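Putative citrate lyase, alfa subunit (Streptococcus mutans, PDB 2HJ0) is probably the alpha subunit of a multi-subunit lyase, an alpha/beta protein of the CitF family built around two mixed beta-sheets. Local coordinates at residues Asp368-Ser373 with Phe405-Ser410; Ser267-Glu272 with Pro454-Tyr459; Asn384-Ser389 with Thr430-Gly435; Ser362-Leu367 with Cys401-Ala406. All blocks are in the same frame, centred on the assembly; numbering follows the deposited sequence.

Interaction 1. Residues Asp368-Ser373 with Phe405-Ser410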
loop_
_atom_site.group_PDB
_atom_site.type_symbol
_atom_site.label_atom_id
_atom_site.label_comp_id
_atom_site.label_asym_id
_atom_site.label_seq_id
_atom_site.Cartn_x
_atom_site.Cartn_y
_atom_site.Cartn_z
ATOM N N ASP A 368 11.993 11.079 18.708
ATOM C CA ASP A 368 12.453 11.569 20.009
ATOM C C ASP A 368 12.592 13.086 20.051
ATOM O O ASP A 368 12.329 13.710 21.079
ATOM C CB ASP A 368 13.807 10.958 20.416
ATOM C CG ASP A 368 13.741 9.461 20.636
ATOM O OD1 ASP A 368 12.749 8.980 21.247
ATOM O OD2 ASP A 368 14.696 8.768 20.210
ATOM N N ILE A 369 13.013 13.690 18.949
ATOM C CA ILE A 369 13.160 15.137 18.958
ATOM C C ILE A 369 13.000 15.751 17.566
ATOM O O ILE A 369 13.331 15.136 16.558
ATOM C CB ILE A 369 14.531 15.532 19.596
ATOM C CG1 ILE A 369 14.527 17.002 19.963
ATOM C CG2 ILE A 369 15.683 15.245 18.630
ATOM C CD1 ILE A 369 14.848 17.917 18.792
ATOM N N CYS A 370 12.446 16.953 17.521
ATOM C CA CYS A 370 12.272 17.653 16.270
ATOM C C CYS A 370 12.718 19.108 16.453
ATOM O O CYS A 370 12.572 19.692 17.534
ATOM C CB CYS A 370 10.809 17.589 15.800
ATOM S SG CYS A 370 9.601 18.498 16.853
ATOM N N VAL A 371 13.274 19.674 15.383
ATOM C CA VAL A 371 13.756 21.046 15.372
ATOM C C VAL A 371 12.894 21.819 14.377
ATOM O O VAL A 371 12.960 21.584 13.178
ATOM C CB VAL A 371 15.240 21.080 14.944
ATOM C CG1 VAL A 371 15.787 22.499 15.050
ATOM C CG2 VAL A 371 16.059 20.125 15.820
ATOM N N LEU A 372 12.084 22.742 14.886
ATOM C CA LEU A 372 11.184 23.533 14.056
ATOM C C LEU A 372 11.511 25.022 14.064
ATOM O O LEU A 372 12.203 25.505 14.962
ATOM C CB LEU A 372 9.760 23.353 14.561
ATOM C CG LEU A 372 9.359 21.890 14.667
ATOM C CD1 LEU A 372 8.061 21.745 15.436
ATOM C CD2 LEU A 372 9.245 21.325 13.270
ATOM N N SER A 373 10.993 25.755 13.081
ATOM C CA SER A 373 11.234 27.194 13.029
ATOM C C SER A 373 9.920 27.903 13.294
ATOM O O SER A 373 8.916 27.248 13.558
ATOM C CB SER A 373 11.796 27.605 11.669
ATOM O OG SER A 373 10.996 27.060 10.641
ATOM N N PHE A 405 3.770 17.808 18.388
ATOM C CA PHE A 405 3.047 17.074 19.399
ATOM C C PHE A 405 3.606 15.671 19.634
ATOM O O PHE A 405 3.830 15.281 20.776
ATOM C CB PHE A 405 1.563 17.005 19.033
ATOM C CG PHE A 405 0.762 16.084 19.916
ATOM C CD1 PHE A 405 0.641 14.735 19.609
ATOM C CD2 PHE A 405 0.147 16.562 21.067
ATOM C CE1 PHE A 405 -0.074 13.886 20.428
ATOM C CE2 PHE A 405 -0.571 15.715 21.891
ATOM C CZ PHE A 405 -0.681 14.375 21.572
ATOM N N ALA A 406 3.833 14.921 18.561
ATOM C CA ALA A 406 4.317 13.564 18.686
ATOM C C ALA A 406 5.684 13.456 19.329
ATOM O O ALA A 406 5.898 12.606 20.196
ATOM C CB ALA A 406 4.333 12.903 17.345
ATOM N N ALA A 407 6.605 14.319 18.920
ATOM C CA ALA A 407 7.973 14.304 19.440
ATOM C C ALA A 407 8.051 14.335 20.970
ATOM O O ALA A 407 7.239 14.973 21.631
ATOM C CB ALA A 407 8.750 15.470 18.853
ATOM N N LYS A 408 9.028 13.619 21.516
ATOM C CA LYS A 408 9.231 13.557 22.948
ATOM C C LYS A 408 9.643 14.937 23.387
ATOM O O LYS A 408 9.298 15.387 24.469
ATOM C CB LYS A 408 10.374 12.613 23.305
ATOM C CG LYS A 408 10.231 11.172 22.866
ATOM C CD LYS A 408 9.188 10.435 23.654
ATOM C CE LYS A 408 9.369 8.939 23.463
ATOM N NZ LYS A 408 9.319 8.543 22.022
HETATM N N MSE A 409 10.426 15.604 22.553
HETATM C CA MSE A 409 10.883 16.946 22.880
HETATM C C MSE A 409 10.920 17.834 21.648
HETATM O O MSE A 409 11.706 17.615 20.723
HETATM C CB MSE A 409 12.261 16.889 23.528
HETATM C CG MSE A 409 12.835 18.249 23.858
HETATM SE SE MSE A 409 14.559 18.048 24.715
HETATM C CE MSE A 409 15.623 17.653 23.169
ATOM N N SER A 410 10.058 18.844 21.659
ATOM C CA SER A 410 9.948 19.786 20.559
ATOM C C SER A 410 10.791 21.035 20.740
ATOM O O SER A 410 10.679 21.732 21.748
ATOM C CB SER A 410 8.489 20.196 20.372
ATOM O OG SER A 410 7.765 19.175 19.719
#
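Two neighbouring parallel strands of the nine-stranded mixed sheet begin side by side here, Ile-369 pairing with Met-409 and Cys-370 with Ser-410. Two weak backbone bonds hold the pair at this end: Met-409 N gives to Asp-368 O at 3.1 Å, bent to 135° at the hydrogen, and Cys-370 N gives to Met-409 O at 3.4 Å. Met-409 thus bonds to the residues before and after its partner, the usual parallel pattern.

On one face of the sheet Ile-369 and Met-409, a selenomethionine, lie side by side and point the same way. The Met-409 chain is extended as far as SE, then turns at chi3 (77°), which brings CE to 3.5 Å from Ile-369 CG1. Ile-264 of helix 251-265 packs on Ile-369 from that side.

The other face belongs to a beta-alpha-beta crossover, since helix 400-406 lies on the path from the first strand to the second and its Thr-403 packs on Cys-370. Cys-370 SG sits 3.7 Å from Ala-407 CB and 3.5 Å from Ser-410 OG, whose stronger partner is Ala-404 O in that helix.

Just before the strands begin, Asp-368 and Lys-408 run alongside each other. Lys-408 CG passes 3.6 Å from Asp-368 CA, and the chain bends at chi2 and chi4 to set NZ in a salt bridge 3.5 Å from Asp-368 OD1.

Interaction 2. Residues Ser267-Glu272 with Pro454-Tyr459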
loop_
_atom_site.group_PDB
_atom_site.type_symbol
_atom_site.label_atom_id
_atom_site.label_comp_id
_atom_site.label_asym_id
_atom_site.label_seq_id
_atom_site.Cartn_x
_atom_site.Cartn_y
_atom_site.Cartn_z
ATOM N N SER A 267 19.987 16.277 26.153
ATOM C CA SER A 267 18.670 15.851 26.590
ATOM C C SER A 267 18.680 14.398 27.029
ATOM O O SER A 267 19.588 13.642 26.688
ATOM C CB SER A 267 17.656 16.043 25.459
ATOM O OG SER A 267 17.803 15.051 24.459
ATOM N N PRO A 268 17.658 13.980 27.789
ATOM C CA PRO A 268 17.588 12.590 28.250
ATOM C C PRO A 268 17.161 11.645 27.127
ATOM O O PRO A 268 16.769 10.518 27.384
ATOM C CB PRO A 268 16.537 12.654 29.348
ATOM C CG PRO A 268 15.581 13.645 28.774
ATOM C CD PRO A 268 16.501 14.747 28.288
ATOM N N TYR A 269 17.247 12.107 25.885
ATOM C CA TYR A 269 16.840 11.292 24.746
ATOM C C TYR A 269 18.048 11.005 23.862
ATOM O O TYR A 269 18.006 10.148 22.971
ATOM C CB TYR A 269 15.772 12.028 23.945
ATOM C CG TYR A 269 14.582 12.468 24.769
ATOM C CD1 TYR A 269 13.590 11.559 25.143
ATOM C CD2 TYR A 269 14.444 13.802 25.173
ATOM C CE1 TYR A 269 12.479 11.970 25.897
ATOM C CE2 TYR A 269 13.342 14.226 25.930
ATOM C CZ TYR A 269 12.360 13.305 26.286
ATOM O OH TYR A 269 11.261 13.714 27.011
ATOM N N TYR A 270 19.127 11.736 24.111
ATOM C CA TYR A 270 20.351 11.559 23.348
ATOM C C TYR A 270 21.126 10.352 23.857
ATOM O O TYR A 270 21.777 10.397 24.904
ATOM C CB TYR A 270 21.220 12.811 23.440
ATOM C CG TYR A 270 22.541 12.664 22.739
ATOM C CD1 TYR A 270 23.719 12.523 23.454
ATOM C CD2 TYR A 270 22.601 12.633 21.353
ATOM C CE1 TYR A 270 24.930 12.350 22.801
ATOM C CE2 TYR A 270 23.796 12.461 20.685
ATOM C CZ TYR A 270 24.966 12.318 21.413
ATOM O OH TYR A 270 26.166 12.134 20.755
ATOM N N LYS A 271 21.033 9.267 23.097
ATOM C CA LYS A 271 21.703 8.015 23.410
ATOM C C LYS A 271 21.650 7.144 22.163
ATOM O O LYS A 271 21.017 7.501 21.165
ATOM C CB LYS A 271 21.014 7.325 24.598
ATOM C CG LYS A 271 19.495 7.214 24.480
ATOM C CD LYS A 271 18.873 6.365 25.583
ATOM C CE LYS A 271 17.374 6.179 25.318
ATOM N NZ LYS A 271 16.750 4.966 25.939
ATOM N N GLU A 272 22.325 6.007 22.203
ATOM C CA GLU A 272 22.338 5.115 21.050
ATOM C C GLU A 272 20.917 4.805 20.550
ATOM O O GLU A 272 20.023 4.554 21.350
ATOM C CB GLU A 272 23.052 3.823 21.436
ATOM C CG GLU A 272 23.231 2.856 20.301
ATOM C CD GLU A 272 24.077 3.434 19.193
ATOM O OE1 GLU A 272 24.909 4.316 19.476
ATOM O OE2 GLU A 272 23.921 2.990 18.040
ATOM N N PRO A 454 8.505 20.441 33.541
ATOM C CA PRO A 454 9.374 20.525 34.716
ATOM C C PRO A 454 10.493 19.483 34.699
ATOM O O PRO A 454 11.554 19.686 35.293
ATOM C CB PRO A 454 8.403 20.325 35.873
ATOM C CG PRO A 454 7.382 19.426 35.288
ATOM C CD PRO A 454 7.145 20.034 33.929
ATOM N N ASP A 455 10.271 18.366 34.016
ATOM C CA ASP A 455 11.306 17.343 33.967
ATOM C C ASP A 455 12.502 17.830 33.142
ATOM O O ASP A 455 13.630 17.367 33.332
ATOM C CB ASP A 455 10.771 16.058 33.353
ATOM C CG ASP A 455 10.414 16.227 31.902
ATOM O OD1 ASP A 455 10.678 15.302 31.111
ATOM O OD2 ASP A 455 9.865 17.290 31.547
ATOM N N LEU A 456 12.256 18.763 32.227
ATOM C CA LEU A 456 13.327 19.276 31.380
ATOM C C LEU A 456 14.089 20.404 32.067
ATOM O O LEU A 456 15.311 20.537 31.913
ATOM C CB LEU A 456 12.760 19.732 30.027
ATOM C CG LEU A 456 12.888 18.728 28.876
ATOM C CD1 LEU A 456 12.545 17.340 29.340
ATOM C CD2 LEU A 456 11.991 19.149 27.727
ATOM N N ILE A 457 13.364 21.204 32.840
ATOM C CA ILE A 457 13.977 22.299 33.568
ATOM C C ILE A 457 15.053 21.756 34.513
ATOM O O ILE A 457 16.124 22.351 34.652
ATOM C CB ILE A 457 12.921 23.085 34.362
ATOM C CG1 ILE A 457 12.098 23.919 33.401
ATOM C CG2 ILE A 457 13.585 23.972 35.389
ATOM C CD1 ILE A 457 10.887 24.531 34.024
ATOM N N GLU A 458 14.774 20.617 35.140
ATOM C CA GLU A 458 15.727 20.008 36.065
ATOM C C GLU A 458 16.891 19.378 35.316
ATOM O O GLU A 458 18.054 19.636 35.627
ATOM C CB GLU A 458 15.054 18.929 36.910
ATOM C CG GLU A 458 14.552 17.765 36.077
ATOM C CD GLU A 458 14.238 16.489 36.885
ATOM O OE1 GLU A 458 13.916 15.449 36.239
ATOM O OE2 GLU A 458 14.310 16.528 38.147
ATOM N N TYR A 459 16.572 18.556 34.323
ATOM C CA TYR A 459 17.591 17.870 33.532
ATOM C C TYR A 459 18.609 18.822 32.898
ATOM O O TYR A 459 19.780 18.467 32.748
ATOM C CB TYR A 459 16.935 17.043 32.426
ATOM C CG TYR A 459 17.755 15.842 32.014
ATOM C CD1 TYR A 459 17.671 14.647 32.723
ATOM C CD2 TYR A 459 18.636 15.908 30.927
ATOM C CE1 TYR A 459 18.439 13.553 32.364
ATOM C CE2 TYR A 459 19.413 14.817 30.556
ATOM C CZ TYR A 459 19.311 13.642 31.280
ATOM O OH TYR A 459 20.092 12.562 30.936
#
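Ser-267 and Tyr-459 mark the nearest backbone approach, 7.3 Å from CA to CA, where an irregular loop meets the last turn of helix 454-459. The loop makes a beta turn, with Tyr-270 N bonded to Ser-267 O at 3.2 Å. A weak bond from Tyr-269 N to Ser-267 OG gives an ST turn within it, although Ser-267 OG has its stronger partner in Ile-264 O.

The turn puts Pro-268 against Tyr-459 in a CH-pi contact. Pro-268 CB stands over one face of the ring, 3.7 Å from the centroid and 18° off the normal, displaced toward CZ, which it approaches to 3.5 Å. Pro-268 CD reaches the other part of the same ring, 3.6 Å from Tyr-459 CD2. The two side chains slide past each other in opposite directions, the tyrosine with CG roughly anti to the backbone N (chi1 -152°). The proline serves a second ring as well: its CG lies 3.6 Å above the plane of the Tyr-269 ring, toward the rim.

Tyr-269 OH comes only to 4.4 Å from Asp-455 OD1, and Arg-453 links them instead, hydrogen-bonded to Tyr-269 OH and salt-bridged to Asp-455 OD2.

This packing joins the loop between helix 251-265 and strand 275-277 to the short helix that follows strand 447-449. Met-409 of strand 409-413 lies between the two, touched by Ser-267 and Tyr-269 from the loop and by Leu-456 from the helix, while Leu-456 also rests on Ile-449.

Interaction 3. Residues Asn384-Ser389 with Thr430-Gly435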
loop_
_atom_site.group_PDB
_atom_site.type_symbol
_atom_site.label_atom_id
_atom_site.label_comp_id
_atom_site.label_asym_id
_atom_site.label_seq_id
_atom_site.Cartn_x
_atom_site.Cartn_y
_atom_site.Cartn_z
ATOM N N ASN A 384 3.323 30.506 15.435
ATOM C CA ASN A 384 2.654 30.936 14.204
ATOM C C ASN A 384 3.574 30.764 13.012
ATOM O O ASN A 384 4.685 31.285 12.991
ATOM C CB ASN A 384 2.220 32.412 14.304
ATOM C CG ASN A 384 1.749 32.994 12.957
ATOM O OD1 ASN A 384 1.025 32.352 12.187
ATOM N ND2 ASN A 384 2.146 34.222 12.692
ATOM N N VAL A 385 3.106 30.008 12.029
ATOM C CA VAL A 385 3.867 29.772 10.806
ATOM C C VAL A 385 2.984 30.060 9.582
ATOM O O VAL A 385 3.353 29.732 8.456
ATOM C CB VAL A 385 4.379 28.315 10.735
ATOM C CG1 VAL A 385 5.483 28.100 11.757
ATOM C CG2 VAL A 385 3.233 27.353 10.986
HETATM N N MSE A 386 1.822 30.679 9.815
HETATM C CA MSE A 386 0.881 31.014 8.746
HETATM C C MSE A 386 0.953 32.463 8.263
HETATM O O MSE A 386 1.237 32.719 7.095
HETATM C CB MSE A 386 -0.564 30.724 9.175
HETATM C CG MSE A 386 -1.114 29.378 8.739
HETATM SE SE MSE A 386 -1.134 29.155 6.838
HETATM C CE MSE A 386 -2.241 30.696 6.384
ATOM N N THR A 387 0.703 33.409 9.160
ATOM C CA THR A 387 0.704 34.817 8.783
ATOM C C THR A 387 1.944 35.594 9.205
ATOM O O THR A 387 2.563 35.291 10.216
ATOM C CB THR A 387 -0.517 35.506 9.364
ATOM O OG1 THR A 387 -0.537 35.294 10.774
ATOM C CG2 THR A 387 -1.776 34.928 8.773
ATOM N N GLY A 388 2.293 36.603 8.418
ATOM C CA GLY A 388 3.451 37.413 8.731
ATOM C C GLY A 388 3.109 38.656 9.536
ATOM O O GLY A 388 1.984 38.815 10.011
ATOM N N SER A 389 4.090 39.542 9.685
ATOM C CA SER A 389 3.913 40.777 10.437
ATOM C C SER A 389 2.740 41.591 9.914
ATOM O O SER A 389 1.935 42.095 10.692
ATOM C CB SER A 389 5.200 41.597 10.377
ATOM O OG SER A 389 5.706 41.613 9.058
ATOM N N THR A 430 -1.761 34.499 14.236
ATOM C CA THR A 430 -2.405 33.227 13.906
ATOM C C THR A 430 -1.746 32.086 14.683
ATOM O O THR A 430 -0.531 32.048 14.814
ATOM C CB THR A 430 -2.288 32.890 12.405
ATOM O OG1 THR A 430 -2.600 34.045 11.623
ATOM C CG2 THR A 430 -3.250 31.766 12.048
ATOM N N VAL A 431 -2.543 31.154 15.190
ATOM C CA VAL A 431 -1.991 30.031 15.934
ATOM C C VAL A 431 -2.055 28.732 15.143
ATOM O O VAL A 431 -3.139 28.283 14.770
ATOM C CB VAL A 431 -2.747 29.787 17.247
ATOM C CG1 VAL A 431 -2.184 28.564 17.952
ATOM C CG2 VAL A 431 -2.664 30.999 18.133
ATOM N N ILE A 432 -0.897 28.125 14.890
ATOM C CA ILE A 432 -0.865 26.857 14.173
ATOM C C ILE A 432 -0.486 25.735 15.134
ATOM O O ILE A 432 -1.077 24.657 15.091
ATOM C CB ILE A 432 0.109 26.879 12.965
ATOM C CG1 ILE A 432 -0.535 27.609 11.785
ATOM C CG2 ILE A 432 0.406 25.458 12.502
ATOM C CD1 ILE A 432 -0.967 29.005 12.101
ATOM N N THR A 433 0.481 25.989 16.009
ATOM C CA THR A 433 0.911 24.985 16.976
ATOM C C THR A 433 0.797 25.514 18.403
ATOM O O THR A 433 1.429 26.501 18.773
ATOM C CB THR A 433 2.377 24.561 16.745
ATOM O OG1 THR A 433 2.527 24.057 15.413
ATOM C CG2 THR A 433 2.791 23.488 17.753
ATOM N N PRO A 434 -0.008 24.852 19.232
ATOM C CA PRO A 434 -0.210 25.253 20.631
ATOM C C PRO A 434 1.054 25.124 21.482
ATOM O O PRO A 434 1.844 24.193 21.302
ATOM C CB PRO A 434 -1.320 24.317 21.108
ATOM C CG PRO A 434 -1.048 23.066 20.319
ATOM C CD PRO A 434 -0.721 23.602 18.925
ATOM N N GLY A 435 1.230 26.066 22.406
ATOM C CA GLY A 435 2.397 26.067 23.263
ATOM C C GLY A 435 2.573 24.767 24.007
ATOM O O GLY A 435 3.694 24.324 24.291
#
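Asn-384 OD1, 3.4 Å from Thr-430 CB, is gripped by two backbone N-H groups of its own segment. Thr-387 N comes in the carbonyl plane on a lone pair at 3.2 Å, whereas Met-386 N sits at 3.0 Å well above that plane (51° out of it). Together they make an Asx turn and the wider Asx motif. The amide's other end gives to Thr-387 O, ND2 to O 2.7 Å, so the side chain is held from both sides and its rotation is fixed.

The loop folded in this way presents Thr-387 to Thr-430. Their side chains cross at about a right angle, and the two OG1 atoms share a hydrogen bond of 2.6 Å whose direction is not settled. Next to it, Ile-432 packs on the loop: its CD1 meets Met-386 CG at 3.4 Å and its CG2 meets Val-385 CG2 at 3.7 Å. A classic beta bulge sets Ile-432 and Thr-433 opposite the single residue Val-383.

With one hydroxyl pair as the direct polar link and aliphatic groups beside it, the bonds of Asn-384 to Met-386 and Thr-387 probably help to hold the loop so that Thr-387 meets Thr-430.

Interaction 4. Residues Ser362-Leu367 with Cys401-Ala406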
loop_
_atom_site.group_PDB
_atom_site.type_symbol
_atom_site.label_atom_id
_atom_site.label_comp_id
_atom_site.label_asym_id
_atom_site.label_seq_id
_atom_site.Cartn_x
_atom_site.Cartn_y
_atom_site.Cartn_z
ATOM N N SER A 362 1.750 6.315 13.620
ATOM C CA SER A 362 2.523 7.149 12.715
ATOM C C SER A 362 3.998 7.148 13.096
ATOM O O SER A 362 4.329 6.935 14.255
ATOM C CB SER A 362 2.008 8.573 12.785
ATOM O OG SER A 362 2.388 9.140 14.029
ATOM N N VAL A 363 4.883 7.416 12.138
ATOM C CA VAL A 363 6.308 7.409 12.447
ATOM C C VAL A 363 6.703 8.527 13.416
ATOM O O VAL A 363 7.530 8.318 14.307
ATOM C CB VAL A 363 7.186 7.495 11.168
ATOM C CG1 VAL A 363 6.894 6.314 10.255
ATOM C CG2 VAL A 363 6.918 8.793 10.433
ATOM N N ILE A 364 6.107 9.702 13.270
ATOM C CA ILE A 364 6.451 10.802 14.164
ATOM C C ILE A 364 6.153 10.437 15.623
ATOM O O ILE A 364 6.574 11.118 16.567
ATOM C CB ILE A 364 5.667 12.066 13.820
ATOM C CG1 ILE A 364 4.169 11.787 14.002
ATOM C CG2 ILE A 364 6.021 12.522 12.422
ATOM C CD1 ILE A 364 3.293 13.026 14.006
ATOM N N ASN A 365 5.403 9.358 15.799
ATOM C CA ASN A 365 5.060 8.884 17.127
ATOM C C ASN A 365 6.277 8.182 17.738
ATOM O O ASN A 365 6.322 7.903 18.940
ATOM C CB ASN A 365 3.894 7.919 17.028
ATOM C CG ASN A 365 2.932 8.064 18.173
ATOM O OD1 ASN A 365 1.767 7.682 18.059
ATOM N ND2 ASN A 365 3.406 8.621 19.293
ATOM N N GLN A 366 7.266 7.907 16.893
ATOM C CA GLN A 366 8.477 7.264 17.343
ATOM C C GLN A 366 9.619 8.255 17.287
ATOM O O GLN A 366 10.782 7.897 17.427
ATOM C CB GLN A 366 8.780 6.058 16.467
ATOM C CG GLN A 366 7.642 5.056 16.437
ATOM C CD GLN A 366 7.269 4.560 17.815
ATOM O OE1 GLN A 366 6.122 4.185 18.061
ATOM N NE2 GLN A 366 8.241 4.546 18.723
ATOM N N LEU A 367 9.278 9.516 17.107
ATOM C CA LEU A 367 10.278 10.554 17.020
ATOM C C LEU A 367 10.693 11.067 18.411
ATOM O O LEU A 367 9.840 11.444 19.212
ATOM C CB LEU A 367 9.702 11.678 16.170
ATOM C CG LEU A 367 10.618 12.792 15.691
ATOM C CD1 LEU A 367 11.789 12.229 14.889
ATOM C CD2 LEU A 367 9.791 13.751 14.847
ATOM N N CYS A 401 2.589 21.536 13.741
ATOM C CA CYS A 401 1.840 21.131 14.921
ATOM C C CYS A 401 1.797 19.605 15.043
ATOM O O CYS A 401 1.557 19.083 16.125
ATOM C CB CYS A 401 0.413 21.693 14.893
ATOM S SG CYS A 401 -0.750 20.835 13.810
ATOM N N ASP A 402 2.031 18.897 13.938
ATOM C CA ASP A 402 2.020 17.434 13.936
ATOM C C ASP A 402 3.160 16.833 14.738
ATOM O O ASP A 402 2.947 16.146 15.727
ATOM C CB ASP A 402 2.142 16.873 12.517
ATOM C CG ASP A 402 0.864 16.966 11.732
ATOM O OD1 ASP A 402 -0.223 16.694 12.307
ATOM O OD2 ASP A 402 0.951 17.284 10.523
ATOM N N THR A 403 4.381 17.070 14.284
ATOM C CA THR A 403 5.523 16.502 14.970
ATOM C C THR A 403 5.709 17.175 16.325
ATOM O O THR A 403 6.072 16.532 17.310
ATOM C CB THR A 403 6.795 16.659 14.143
ATOM O OG1 THR A 403 7.247 18.009 14.243
ATOM C CG2 THR A 403 6.513 16.350 12.706
ATOM N N ALA A 404 5.454 18.474 16.380
ATOM C CA ALA A 404 5.615 19.182 17.640
ATOM C C ALA A 404 4.890 18.422 18.731
ATOM O O ALA A 404 5.327 18.385 19.879
ATOM C CB ALA A 404 5.060 20.588 17.544
ATOM N N PHE A 405 3.770 17.808 18.388
ATOM C CA PHE A 405 3.047 17.074 19.399
ATOM C C PHE A 405 3.606 15.671 19.634
ATOM O O PHE A 405 3.830 15.281 20.776
ATOM C CB PHE A 405 1.563 17.005 19.033
ATOM C CG PHE A 405 0.762 16.084 19.916
ATOM C CD1 PHE A 405 0.641 14.735 19.609
ATOM C CD2 PHE A 405 0.147 16.562 21.067
ATOM C CE1 PHE A 405 -0.074 13.886 20.428
ATOM C CE2 PHE A 405 -0.571 15.715 21.891
ATOM C CZ PHE A 405 -0.681 14.375 21.572
ATOM N N ALA A 406 3.833 14.921 18.561
ATOM C CA ALA A 406 4.317 13.564 18.686
ATOM C C ALA A 406 5.684 13.456 19.329
ATOM O O ALA A 406 5.898 12.606 20.196
ATOM C CB ALA A 406 4.333 12.903 17.345
#
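The flat carboxylate of Asp-402 belongs to a residue whose CB and backbone O both meet Ile-364 CD1, while the group itself is bonded elsewhere: OD2 takes Gly-149 N, and OD1 takes Ser-147 OG and a salt bridge from Arg-500. The other flat group, the Asn-365 amide, makes a weak hydrogen bond to Pro-43 O of the second subunit. The 3-10 turn 363-365, which carries Asn-365, packs on helix 400-406, which carries Asp-402 and is the helix of the beta-alpha-beta crossover joining strands 369-372 and 409-413.

Ile-364 carries most of the packing. Its CG1 lies between the backbone N and the carbonyl carbon (chi1 62°), which sets that atom 3.5 Å from Ala-406 CB. The chain then runs on to CD1, again 3.5 Å from Ala-406 CB and 3.6 Å from Asp-402 O. That carbonyl oxygen also accepts Ala-406 N within the helix, so the methyl rests against a backbone already paired. The other branch, CG2, meets Thr-403 CG2 at 3.9 Å, the two side chains crossing at about a right angle. Ile-364 is further backed by Leu-306 and by Tyr-354 and Ala-355 of helix 351-355.

In the turn itself Leu-367 N bonds back to Ile-364 O, which faces Ala-406 CB. Leu-367 O then pairs with the backbone of Lys-408, just past the helix, and so brings the two segments together where the strands are about to start. Beyond the isoleucine, Leu-367 CD2 comes to 4.2 Å from Thr-403 CB.

From the N terminus, residues 267-272 come first and wait for 454-459, so interaction 2 closes the longest loop and encloses the other three. Residues 362-367 and 368-373 follow in direct succession and close on 401-406 and 405-410, which share Phe-405 and Ala-406: interaction 4 packs the approach to the first strand on the crossover helix, and interaction 1 pairs the two strands. Interaction 3 starts within that crossover, at 384-389, and ends beyond it at 430-435, crossing both. In space, Met-409 and Lys-408 of interaction 1 touch interaction 2, while Thr-433 of interaction 3 packs against the helix of interaction 4. Interactions 2 and 3 stay apart, about 27 Å between centres.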